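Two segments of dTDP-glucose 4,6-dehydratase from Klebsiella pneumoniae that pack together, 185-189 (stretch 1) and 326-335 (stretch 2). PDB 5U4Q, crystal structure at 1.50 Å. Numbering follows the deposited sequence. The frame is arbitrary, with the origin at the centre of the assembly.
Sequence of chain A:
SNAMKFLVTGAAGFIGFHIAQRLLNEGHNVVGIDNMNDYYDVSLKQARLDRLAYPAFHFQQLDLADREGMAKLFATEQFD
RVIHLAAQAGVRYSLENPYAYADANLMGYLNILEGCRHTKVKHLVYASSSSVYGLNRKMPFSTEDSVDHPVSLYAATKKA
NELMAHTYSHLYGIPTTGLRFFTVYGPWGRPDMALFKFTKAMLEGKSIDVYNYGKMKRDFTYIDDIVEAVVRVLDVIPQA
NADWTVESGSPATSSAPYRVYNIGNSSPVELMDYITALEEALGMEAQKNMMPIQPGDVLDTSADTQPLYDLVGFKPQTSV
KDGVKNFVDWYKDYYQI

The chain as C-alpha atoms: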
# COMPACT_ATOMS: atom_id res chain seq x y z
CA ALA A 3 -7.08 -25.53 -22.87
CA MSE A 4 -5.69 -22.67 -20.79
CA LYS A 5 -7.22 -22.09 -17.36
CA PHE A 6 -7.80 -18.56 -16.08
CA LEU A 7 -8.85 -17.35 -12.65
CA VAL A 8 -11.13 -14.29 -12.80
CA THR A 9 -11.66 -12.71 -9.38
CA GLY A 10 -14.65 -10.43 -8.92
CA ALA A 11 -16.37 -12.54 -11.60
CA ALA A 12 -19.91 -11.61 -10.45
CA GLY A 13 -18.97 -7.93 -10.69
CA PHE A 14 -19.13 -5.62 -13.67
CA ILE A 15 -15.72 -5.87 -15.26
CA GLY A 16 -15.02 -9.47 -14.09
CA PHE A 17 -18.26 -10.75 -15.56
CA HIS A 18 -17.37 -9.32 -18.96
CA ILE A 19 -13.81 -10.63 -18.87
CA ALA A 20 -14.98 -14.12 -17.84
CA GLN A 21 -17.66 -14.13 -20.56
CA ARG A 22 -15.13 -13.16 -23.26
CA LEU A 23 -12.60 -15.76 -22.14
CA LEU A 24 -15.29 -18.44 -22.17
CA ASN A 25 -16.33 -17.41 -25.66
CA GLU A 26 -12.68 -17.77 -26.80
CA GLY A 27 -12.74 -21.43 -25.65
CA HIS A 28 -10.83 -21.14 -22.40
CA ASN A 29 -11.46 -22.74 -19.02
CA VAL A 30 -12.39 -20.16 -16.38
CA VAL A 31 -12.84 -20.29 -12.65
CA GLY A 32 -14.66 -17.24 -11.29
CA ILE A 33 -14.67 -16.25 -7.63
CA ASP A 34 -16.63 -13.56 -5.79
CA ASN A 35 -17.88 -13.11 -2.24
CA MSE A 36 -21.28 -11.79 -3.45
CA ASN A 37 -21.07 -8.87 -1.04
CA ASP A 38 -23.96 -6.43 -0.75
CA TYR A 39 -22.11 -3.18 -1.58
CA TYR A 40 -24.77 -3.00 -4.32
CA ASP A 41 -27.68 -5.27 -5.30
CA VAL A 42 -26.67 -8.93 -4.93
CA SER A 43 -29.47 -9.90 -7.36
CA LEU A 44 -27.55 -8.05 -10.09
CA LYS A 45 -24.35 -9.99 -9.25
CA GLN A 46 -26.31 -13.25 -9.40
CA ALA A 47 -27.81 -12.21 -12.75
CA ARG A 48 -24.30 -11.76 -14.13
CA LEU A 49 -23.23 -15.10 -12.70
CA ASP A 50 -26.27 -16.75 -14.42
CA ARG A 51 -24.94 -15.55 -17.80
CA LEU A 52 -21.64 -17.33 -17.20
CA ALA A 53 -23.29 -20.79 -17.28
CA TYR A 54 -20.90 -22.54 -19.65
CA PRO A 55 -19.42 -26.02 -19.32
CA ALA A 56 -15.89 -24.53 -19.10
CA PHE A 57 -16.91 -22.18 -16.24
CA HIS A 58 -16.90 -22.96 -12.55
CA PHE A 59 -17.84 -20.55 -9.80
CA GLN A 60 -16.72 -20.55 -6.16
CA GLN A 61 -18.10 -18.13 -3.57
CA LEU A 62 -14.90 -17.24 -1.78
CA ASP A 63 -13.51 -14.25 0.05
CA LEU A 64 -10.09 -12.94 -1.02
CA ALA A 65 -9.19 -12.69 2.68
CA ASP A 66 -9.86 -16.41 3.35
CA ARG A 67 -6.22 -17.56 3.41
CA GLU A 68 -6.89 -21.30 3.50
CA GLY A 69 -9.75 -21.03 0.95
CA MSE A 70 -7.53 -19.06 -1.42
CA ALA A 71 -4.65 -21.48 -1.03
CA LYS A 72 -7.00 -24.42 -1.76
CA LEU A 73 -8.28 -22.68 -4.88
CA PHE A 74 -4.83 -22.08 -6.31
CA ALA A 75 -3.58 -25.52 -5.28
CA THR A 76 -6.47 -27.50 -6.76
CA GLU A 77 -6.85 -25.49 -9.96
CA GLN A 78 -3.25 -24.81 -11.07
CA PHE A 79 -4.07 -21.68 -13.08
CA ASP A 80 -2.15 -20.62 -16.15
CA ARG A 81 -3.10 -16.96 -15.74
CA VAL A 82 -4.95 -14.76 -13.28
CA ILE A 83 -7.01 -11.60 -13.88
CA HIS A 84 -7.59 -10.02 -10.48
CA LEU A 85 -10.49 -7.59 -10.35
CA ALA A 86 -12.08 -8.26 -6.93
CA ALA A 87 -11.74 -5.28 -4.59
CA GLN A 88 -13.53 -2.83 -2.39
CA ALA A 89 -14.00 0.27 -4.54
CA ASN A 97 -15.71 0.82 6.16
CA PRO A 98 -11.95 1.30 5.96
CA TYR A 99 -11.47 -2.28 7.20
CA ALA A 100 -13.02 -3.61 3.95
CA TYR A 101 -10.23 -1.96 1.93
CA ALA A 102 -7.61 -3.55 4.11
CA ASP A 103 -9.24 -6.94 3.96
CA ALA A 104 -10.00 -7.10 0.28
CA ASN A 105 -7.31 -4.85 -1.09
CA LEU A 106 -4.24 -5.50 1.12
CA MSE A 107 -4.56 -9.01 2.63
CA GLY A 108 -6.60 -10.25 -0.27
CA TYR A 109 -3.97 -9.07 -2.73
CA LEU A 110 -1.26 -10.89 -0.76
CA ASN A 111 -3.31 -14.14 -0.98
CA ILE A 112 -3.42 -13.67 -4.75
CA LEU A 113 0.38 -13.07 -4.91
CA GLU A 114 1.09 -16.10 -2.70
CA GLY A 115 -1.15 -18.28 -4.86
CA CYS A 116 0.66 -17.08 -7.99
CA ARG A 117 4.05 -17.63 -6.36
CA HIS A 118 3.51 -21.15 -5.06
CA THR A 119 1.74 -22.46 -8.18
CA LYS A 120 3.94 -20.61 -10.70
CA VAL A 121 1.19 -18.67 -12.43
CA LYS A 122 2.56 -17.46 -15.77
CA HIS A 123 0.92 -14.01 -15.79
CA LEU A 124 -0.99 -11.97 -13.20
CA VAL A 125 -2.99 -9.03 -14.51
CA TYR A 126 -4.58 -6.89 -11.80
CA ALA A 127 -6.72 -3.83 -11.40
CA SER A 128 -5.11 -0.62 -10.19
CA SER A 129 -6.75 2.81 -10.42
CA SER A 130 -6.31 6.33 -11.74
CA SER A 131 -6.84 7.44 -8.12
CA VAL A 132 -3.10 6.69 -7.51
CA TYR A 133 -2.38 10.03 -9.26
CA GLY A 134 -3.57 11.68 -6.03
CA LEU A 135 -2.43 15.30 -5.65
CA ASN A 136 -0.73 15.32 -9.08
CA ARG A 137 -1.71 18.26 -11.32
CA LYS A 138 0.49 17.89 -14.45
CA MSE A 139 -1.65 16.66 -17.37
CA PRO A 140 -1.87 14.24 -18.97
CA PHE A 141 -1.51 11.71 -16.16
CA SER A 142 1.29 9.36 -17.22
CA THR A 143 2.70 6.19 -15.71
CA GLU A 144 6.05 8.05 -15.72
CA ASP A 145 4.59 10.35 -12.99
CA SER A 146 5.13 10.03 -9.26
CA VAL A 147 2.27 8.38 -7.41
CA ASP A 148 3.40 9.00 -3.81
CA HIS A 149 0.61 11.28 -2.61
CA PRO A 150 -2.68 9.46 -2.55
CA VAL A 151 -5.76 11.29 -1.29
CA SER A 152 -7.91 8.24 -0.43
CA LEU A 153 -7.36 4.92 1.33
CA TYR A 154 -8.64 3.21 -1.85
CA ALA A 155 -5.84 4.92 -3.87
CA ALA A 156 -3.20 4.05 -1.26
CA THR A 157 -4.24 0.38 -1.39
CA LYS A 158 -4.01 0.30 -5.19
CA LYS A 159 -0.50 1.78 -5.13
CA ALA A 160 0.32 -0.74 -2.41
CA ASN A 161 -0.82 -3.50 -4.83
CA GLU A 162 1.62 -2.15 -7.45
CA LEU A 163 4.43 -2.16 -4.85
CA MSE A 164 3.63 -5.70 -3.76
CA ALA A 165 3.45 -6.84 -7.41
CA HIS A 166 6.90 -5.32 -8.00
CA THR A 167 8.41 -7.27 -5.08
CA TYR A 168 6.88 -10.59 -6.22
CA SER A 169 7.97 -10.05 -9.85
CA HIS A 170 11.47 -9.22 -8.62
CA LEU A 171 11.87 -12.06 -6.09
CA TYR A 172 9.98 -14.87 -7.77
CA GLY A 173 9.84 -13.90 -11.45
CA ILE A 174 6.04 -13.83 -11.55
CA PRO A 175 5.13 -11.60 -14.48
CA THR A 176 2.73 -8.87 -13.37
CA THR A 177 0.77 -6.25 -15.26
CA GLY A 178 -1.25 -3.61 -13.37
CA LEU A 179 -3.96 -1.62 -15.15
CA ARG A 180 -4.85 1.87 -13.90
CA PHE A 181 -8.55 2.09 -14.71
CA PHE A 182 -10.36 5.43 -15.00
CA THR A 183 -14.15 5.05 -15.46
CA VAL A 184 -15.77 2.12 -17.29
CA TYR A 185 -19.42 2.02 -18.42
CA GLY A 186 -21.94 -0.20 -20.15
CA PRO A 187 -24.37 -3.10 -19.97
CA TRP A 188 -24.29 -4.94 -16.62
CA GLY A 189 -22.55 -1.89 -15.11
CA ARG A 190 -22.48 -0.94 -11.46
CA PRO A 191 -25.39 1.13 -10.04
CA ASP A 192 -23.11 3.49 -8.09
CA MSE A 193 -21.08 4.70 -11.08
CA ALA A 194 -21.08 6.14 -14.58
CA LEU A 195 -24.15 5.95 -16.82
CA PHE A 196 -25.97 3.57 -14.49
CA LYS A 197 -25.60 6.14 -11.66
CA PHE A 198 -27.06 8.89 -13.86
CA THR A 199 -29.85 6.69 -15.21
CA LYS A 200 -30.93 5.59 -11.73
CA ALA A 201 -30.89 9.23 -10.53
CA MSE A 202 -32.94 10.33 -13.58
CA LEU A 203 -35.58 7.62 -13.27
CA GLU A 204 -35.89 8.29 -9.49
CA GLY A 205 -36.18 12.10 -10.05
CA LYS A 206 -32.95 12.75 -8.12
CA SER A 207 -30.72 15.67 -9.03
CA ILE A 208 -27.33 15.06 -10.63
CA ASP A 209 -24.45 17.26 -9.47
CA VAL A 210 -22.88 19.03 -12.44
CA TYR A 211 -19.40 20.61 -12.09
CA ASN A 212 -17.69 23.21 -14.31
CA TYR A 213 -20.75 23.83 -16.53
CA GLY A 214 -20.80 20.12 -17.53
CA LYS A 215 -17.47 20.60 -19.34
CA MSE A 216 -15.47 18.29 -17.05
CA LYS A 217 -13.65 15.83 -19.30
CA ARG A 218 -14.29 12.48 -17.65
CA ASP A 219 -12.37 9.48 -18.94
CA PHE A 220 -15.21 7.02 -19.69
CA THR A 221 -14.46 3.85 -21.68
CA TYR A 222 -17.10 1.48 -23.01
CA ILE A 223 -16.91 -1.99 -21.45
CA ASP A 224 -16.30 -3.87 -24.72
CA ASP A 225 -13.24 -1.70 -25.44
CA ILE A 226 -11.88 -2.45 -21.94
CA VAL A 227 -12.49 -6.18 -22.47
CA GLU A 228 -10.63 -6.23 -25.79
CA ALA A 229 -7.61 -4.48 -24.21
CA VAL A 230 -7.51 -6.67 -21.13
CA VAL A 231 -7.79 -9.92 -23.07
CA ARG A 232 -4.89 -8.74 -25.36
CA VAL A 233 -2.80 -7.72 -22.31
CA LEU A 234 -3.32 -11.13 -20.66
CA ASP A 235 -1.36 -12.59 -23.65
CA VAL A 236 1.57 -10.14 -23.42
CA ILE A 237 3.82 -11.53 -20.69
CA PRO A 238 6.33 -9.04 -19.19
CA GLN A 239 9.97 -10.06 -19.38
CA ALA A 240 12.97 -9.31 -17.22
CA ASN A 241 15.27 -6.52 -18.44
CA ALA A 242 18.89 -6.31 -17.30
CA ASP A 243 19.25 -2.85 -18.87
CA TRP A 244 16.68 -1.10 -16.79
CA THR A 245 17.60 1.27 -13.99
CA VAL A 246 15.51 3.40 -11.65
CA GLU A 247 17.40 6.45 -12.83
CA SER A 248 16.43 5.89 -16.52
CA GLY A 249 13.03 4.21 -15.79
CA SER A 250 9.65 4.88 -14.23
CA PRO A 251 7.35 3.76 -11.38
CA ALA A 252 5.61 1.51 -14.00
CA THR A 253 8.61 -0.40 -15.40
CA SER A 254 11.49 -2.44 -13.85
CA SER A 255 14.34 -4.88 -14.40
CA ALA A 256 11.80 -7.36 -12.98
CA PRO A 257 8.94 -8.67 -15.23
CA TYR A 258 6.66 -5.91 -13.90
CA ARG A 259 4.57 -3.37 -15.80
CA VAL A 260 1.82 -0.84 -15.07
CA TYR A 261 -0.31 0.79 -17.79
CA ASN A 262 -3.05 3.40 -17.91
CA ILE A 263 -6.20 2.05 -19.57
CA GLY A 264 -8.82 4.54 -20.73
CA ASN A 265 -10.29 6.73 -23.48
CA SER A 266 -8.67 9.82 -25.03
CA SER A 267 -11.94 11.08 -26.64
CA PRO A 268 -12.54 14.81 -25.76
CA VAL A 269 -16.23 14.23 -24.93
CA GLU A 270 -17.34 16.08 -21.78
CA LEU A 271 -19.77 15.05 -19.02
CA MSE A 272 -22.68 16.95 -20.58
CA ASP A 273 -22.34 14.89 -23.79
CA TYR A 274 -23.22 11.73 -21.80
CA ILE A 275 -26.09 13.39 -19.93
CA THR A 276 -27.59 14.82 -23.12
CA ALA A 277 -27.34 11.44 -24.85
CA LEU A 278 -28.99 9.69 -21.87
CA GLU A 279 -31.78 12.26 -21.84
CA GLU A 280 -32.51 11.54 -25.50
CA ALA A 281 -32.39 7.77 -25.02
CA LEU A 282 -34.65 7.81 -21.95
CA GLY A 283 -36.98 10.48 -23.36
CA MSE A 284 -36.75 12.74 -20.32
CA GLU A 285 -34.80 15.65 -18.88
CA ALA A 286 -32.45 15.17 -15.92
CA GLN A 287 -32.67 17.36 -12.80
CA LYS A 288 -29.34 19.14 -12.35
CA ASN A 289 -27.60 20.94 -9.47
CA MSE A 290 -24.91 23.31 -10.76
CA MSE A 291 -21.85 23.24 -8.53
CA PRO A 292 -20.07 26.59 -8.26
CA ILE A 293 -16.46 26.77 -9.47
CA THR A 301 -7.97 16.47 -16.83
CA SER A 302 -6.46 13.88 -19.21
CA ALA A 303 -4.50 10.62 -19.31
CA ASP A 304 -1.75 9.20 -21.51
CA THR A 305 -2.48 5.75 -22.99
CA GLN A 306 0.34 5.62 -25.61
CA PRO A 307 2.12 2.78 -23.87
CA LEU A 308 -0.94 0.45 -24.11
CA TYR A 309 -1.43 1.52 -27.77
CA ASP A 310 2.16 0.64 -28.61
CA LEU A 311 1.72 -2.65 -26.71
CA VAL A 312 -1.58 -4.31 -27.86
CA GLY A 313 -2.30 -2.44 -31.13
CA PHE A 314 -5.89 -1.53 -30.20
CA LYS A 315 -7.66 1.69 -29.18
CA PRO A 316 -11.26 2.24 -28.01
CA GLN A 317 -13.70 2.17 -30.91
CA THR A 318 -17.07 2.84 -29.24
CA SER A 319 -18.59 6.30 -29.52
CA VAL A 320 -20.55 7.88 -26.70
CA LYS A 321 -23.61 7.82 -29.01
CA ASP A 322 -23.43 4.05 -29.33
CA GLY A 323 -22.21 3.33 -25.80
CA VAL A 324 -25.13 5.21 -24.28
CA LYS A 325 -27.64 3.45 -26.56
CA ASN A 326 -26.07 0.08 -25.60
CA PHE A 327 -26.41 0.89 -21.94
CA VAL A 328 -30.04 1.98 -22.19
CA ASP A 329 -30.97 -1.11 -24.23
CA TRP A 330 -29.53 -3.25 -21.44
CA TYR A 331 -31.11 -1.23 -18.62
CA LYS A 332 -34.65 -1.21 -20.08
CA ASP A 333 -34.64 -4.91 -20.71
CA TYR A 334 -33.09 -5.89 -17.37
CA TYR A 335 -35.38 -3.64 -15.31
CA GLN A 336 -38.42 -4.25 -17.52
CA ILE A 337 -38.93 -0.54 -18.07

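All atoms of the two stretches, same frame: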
# COMPACT_ATOMS: atom_id res chain seq x y z
N TYR A 185 -17.96 1.98 -18.38
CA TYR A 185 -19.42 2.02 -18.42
C TYR A 185 -19.99 1.03 -19.43
O TYR A 185 -19.33 0.61 -20.37
CB TYR A 185 -19.92 3.44 -18.74
CG TYR A 185 -19.82 3.85 -20.19
CD1 TYR A 185 -18.63 4.34 -20.74
CD2 TYR A 185 -20.94 3.80 -21.02
CE1 TYR A 185 -18.55 4.70 -22.06
CE2 TYR A 185 -20.88 4.18 -22.34
CZ TYR A 185 -19.69 4.66 -22.87
OH TYR A 185 -19.60 5.03 -24.21
N GLY A 186 -21.24 0.65 -19.21
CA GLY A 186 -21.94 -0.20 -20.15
C GLY A 186 -22.88 -1.19 -19.55
O GLY A 186 -23.12 -1.20 -18.34
N PRO A 187 -23.46 -2.04 -20.42
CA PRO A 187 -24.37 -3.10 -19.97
C PRO A 187 -23.80 -3.92 -18.80
O PRO A 187 -22.59 -4.19 -18.74
CB PRO A 187 -24.54 -3.96 -21.22
CG PRO A 187 -24.37 -3.00 -22.34
CD PRO A 187 -23.31 -2.03 -21.89
N TRP A 188 -24.67 -4.22 -17.84
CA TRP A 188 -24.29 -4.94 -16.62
C TRP A 188 -23.34 -4.13 -15.74
O TRP A 188 -22.60 -4.70 -14.93
CB TRP A 188 -23.70 -6.33 -16.94
CG TRP A 188 -24.59 -7.15 -17.81
CD1 TRP A 188 -24.44 -7.38 -19.13
CD2 TRP A 188 -25.76 -7.85 -17.39
NE1 TRP A 188 -25.48 -8.20 -19.59
CE2 TRP A 188 -26.30 -8.48 -18.54
CE3 TRP A 188 -26.43 -7.97 -16.16
CZ2 TRP A 188 -27.48 -9.25 -18.49
CZ3 TRP A 188 -27.63 -8.73 -16.12
CH2 TRP A 188 -28.13 -9.35 -17.29
N GLY A 189 -23.36 -2.79 -15.90
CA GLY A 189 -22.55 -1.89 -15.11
C GLY A 189 -22.89 -1.89 -13.63
O GLY A 189 -23.74 -2.67 -13.16
N ASN A 326 -26.29 1.46 -26.07
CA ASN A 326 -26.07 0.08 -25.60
C ASN A 326 -26.46 -0.07 -24.14
O ASN A 326 -27.13 -1.04 -23.72
CB ASN A 326 -24.61 -0.33 -25.80
CG ASN A 326 -24.21 -0.46 -27.27
OD1 ASN A 326 -25.07 -0.50 -28.15
ND2 ASN A 326 -22.93 -0.49 -27.53
N PHE A 327 -26.08 0.92 -23.33
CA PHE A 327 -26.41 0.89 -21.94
C PHE A 327 -27.91 0.89 -21.71
O PHE A 327 -28.45 0.11 -20.94
CB PHE A 327 -25.77 2.05 -21.14
CG PHE A 327 -26.17 2.02 -19.72
CD1 PHE A 327 -25.56 1.11 -18.85
CD2 PHE A 327 -27.24 2.76 -19.24
CE1 PHE A 327 -25.99 0.96 -17.55
CE2 PHE A 327 -27.66 2.62 -17.93
CZ PHE A 327 -27.04 1.72 -17.09
N VAL A 328 -28.59 1.81 -22.39
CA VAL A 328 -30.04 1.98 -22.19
C VAL A 328 -30.81 0.74 -22.65
O VAL A 328 -31.75 0.32 -21.98
CB VAL A 328 -30.54 3.28 -22.82
CG1 VAL A 328 -32.07 3.34 -22.86
CG2 VAL A 328 -29.98 4.46 -22.04
N ASP A 329 -30.38 0.16 -23.76
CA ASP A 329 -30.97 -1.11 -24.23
C ASP A 329 -30.87 -2.18 -23.16
O ASP A 329 -31.84 -2.87 -22.86
CB ASP A 329 -30.27 -1.55 -25.51
CG ASP A 329 -30.66 -2.94 -25.95
OD1 ASP A 329 -31.79 -3.16 -26.44
OD2 ASP A 329 -29.82 -3.85 -25.82
N TRP A 330 -29.70 -2.29 -22.53
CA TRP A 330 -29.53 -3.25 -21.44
C TRP A 330 -30.44 -2.91 -20.26
O TRP A 330 -31.17 -3.75 -19.75
CB TRP A 330 -28.06 -3.33 -20.96
CG TRP A 330 -28.00 -4.13 -19.71
CD1 TRP A 330 -28.11 -5.46 -19.62
CD2 TRP A 330 -27.96 -3.63 -18.36
NE1 TRP A 330 -28.15 -5.84 -18.31
CE2 TRP A 330 -28.06 -4.75 -17.51
CE3 TRP A 330 -27.83 -2.36 -17.79
CZ2 TRP A 330 -28.02 -4.63 -16.13
CZ3 TRP A 330 -27.82 -2.25 -16.43
CH2 TRP A 330 -27.89 -3.38 -15.61
N TYR A 331 -30.39 -1.66 -19.82
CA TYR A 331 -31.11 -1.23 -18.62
C TYR A 331 -32.63 -1.48 -18.75
O TYR A 331 -33.25 -2.02 -17.84
CB TYR A 331 -30.84 0.24 -18.30
CG TYR A 331 -31.44 0.73 -17.01
CD1 TYR A 331 -32.77 1.14 -16.94
CD2 TYR A 331 -30.67 0.81 -15.86
CE1 TYR A 331 -33.31 1.58 -15.74
CE2 TYR A 331 -31.21 1.24 -14.65
CZ TYR A 331 -32.54 1.61 -14.60
OH TYR A 331 -33.04 2.04 -13.40
N LYS A 332 -33.19 -1.08 -19.88
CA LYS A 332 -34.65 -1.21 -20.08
C LYS A 332 -35.11 -2.63 -20.04
O LYS A 332 -36.17 -2.94 -19.46
CB LYS A 332 -35.08 -0.57 -21.39
CG LYS A 332 -35.08 0.94 -21.39
CD LYS A 332 -35.76 1.46 -22.66
CE LYS A 332 -35.97 2.94 -22.63
NZ LYS A 332 -36.84 3.35 -23.80
N ASP A 333 -34.33 -3.50 -20.67
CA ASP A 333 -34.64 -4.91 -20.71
C ASP A 333 -34.47 -5.54 -19.34
O ASP A 333 -35.34 -6.28 -18.88
CB ASP A 333 -33.74 -5.62 -21.70
CG ASP A 333 -34.04 -7.08 -21.80
OD1 ASP A 333 -35.04 -7.43 -22.47
OD2 ASP A 333 -33.28 -7.87 -21.23
N TYR A 334 -33.36 -5.25 -18.66
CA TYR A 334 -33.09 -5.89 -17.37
C TYR A 334 -34.10 -5.48 -16.32
O TYR A 334 -34.58 -6.34 -15.55
CB TYR A 334 -31.66 -5.61 -16.89
CG TYR A 334 -31.36 -6.29 -15.58
CD1 TYR A 334 -31.16 -7.66 -15.54
CD2 TYR A 334 -31.37 -5.59 -14.39
CE1 TYR A 334 -30.93 -8.31 -14.33
CE2 TYR A 334 -31.12 -6.24 -13.18
CZ TYR A 334 -30.91 -7.61 -13.17
OH TYR A 334 -30.68 -8.30 -11.99
N TYR A 335 -34.44 -4.19 -16.29
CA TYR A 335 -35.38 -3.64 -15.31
C TYR A 335 -36.83 -3.63 -15.78
O TYR A 335 -37.71 -3.16 -15.06
CB TYR A 335 -34.93 -2.27 -14.79
CG TYR A 335 -33.71 -2.39 -13.94
CD1 TYR A 335 -33.79 -2.98 -12.67
CD2 TYR A 335 -32.46 -1.96 -14.38
CE1 TYR A 335 -32.68 -3.12 -11.87
CE2 TYR A 335 -31.33 -2.12 -13.58
CZ TYR A 335 -31.45 -2.69 -12.33
OH TYR A 335 -30.34 -2.86 -11.52

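The contact between the stretch 185-189, with its turn at G186 to G189, and the helix that carries 326-334 is made by aromatic and apolar packing, with no hydrogen bond between the two stretches, and buries 380 Å² in total. W330, W188 and P187 contribute most of it.

W330 covers the largest area. Its CA-to-CB bond points toward the turn, and with chi1 in the t well the indole lies against the loop, one face covered by the backbone at P187 C and W188 N. The edge of this indole also meets the face of W188: the five-membered rings lie 4.1 Å apart, centroid to centroid, with planes at 52°, and W330 NE1 approaches W188 CE2 at 3.2 Å.

W188 leaves its backbone pointing away from the helix, but its m rotamer (chi1 -54°) brings the end of the indole back. The ring thus reaches past W330 to Y334, one helical turn on, where W188 CZ3 lies 3.7 Å from Y334 CD1 in an offset edge-to-face pair. Two large flat side chains suit this arrangement: W188 offers a face to W330 and an edge to Y334, while W330 sets a face against the backbone of P187 and W188 and an edge against the W188 ring.

P187 packs closer to the helix backbone. P187 CB lies 3.6 Å from W330 CB, and P187 CG sits 3.7 Å from N326 O, a carbonyl oxygen that already accepts a hydrogen bond from W330 N within the helix. F327, buried alongside, turns the edge of its ring to the turn, with F327 CD1 3.4 Å from G186 O.

The loop is shaped by a type II turn from G186 to G189, closed by a weak hydrogen bond from G189 N to G186 O (2.9 Å). Proline at phi -48° fits its second position. G186, at phi 145°, adopts a conformation that calls for glycine, as a CB would jam against the preceding carbonyl oxygen.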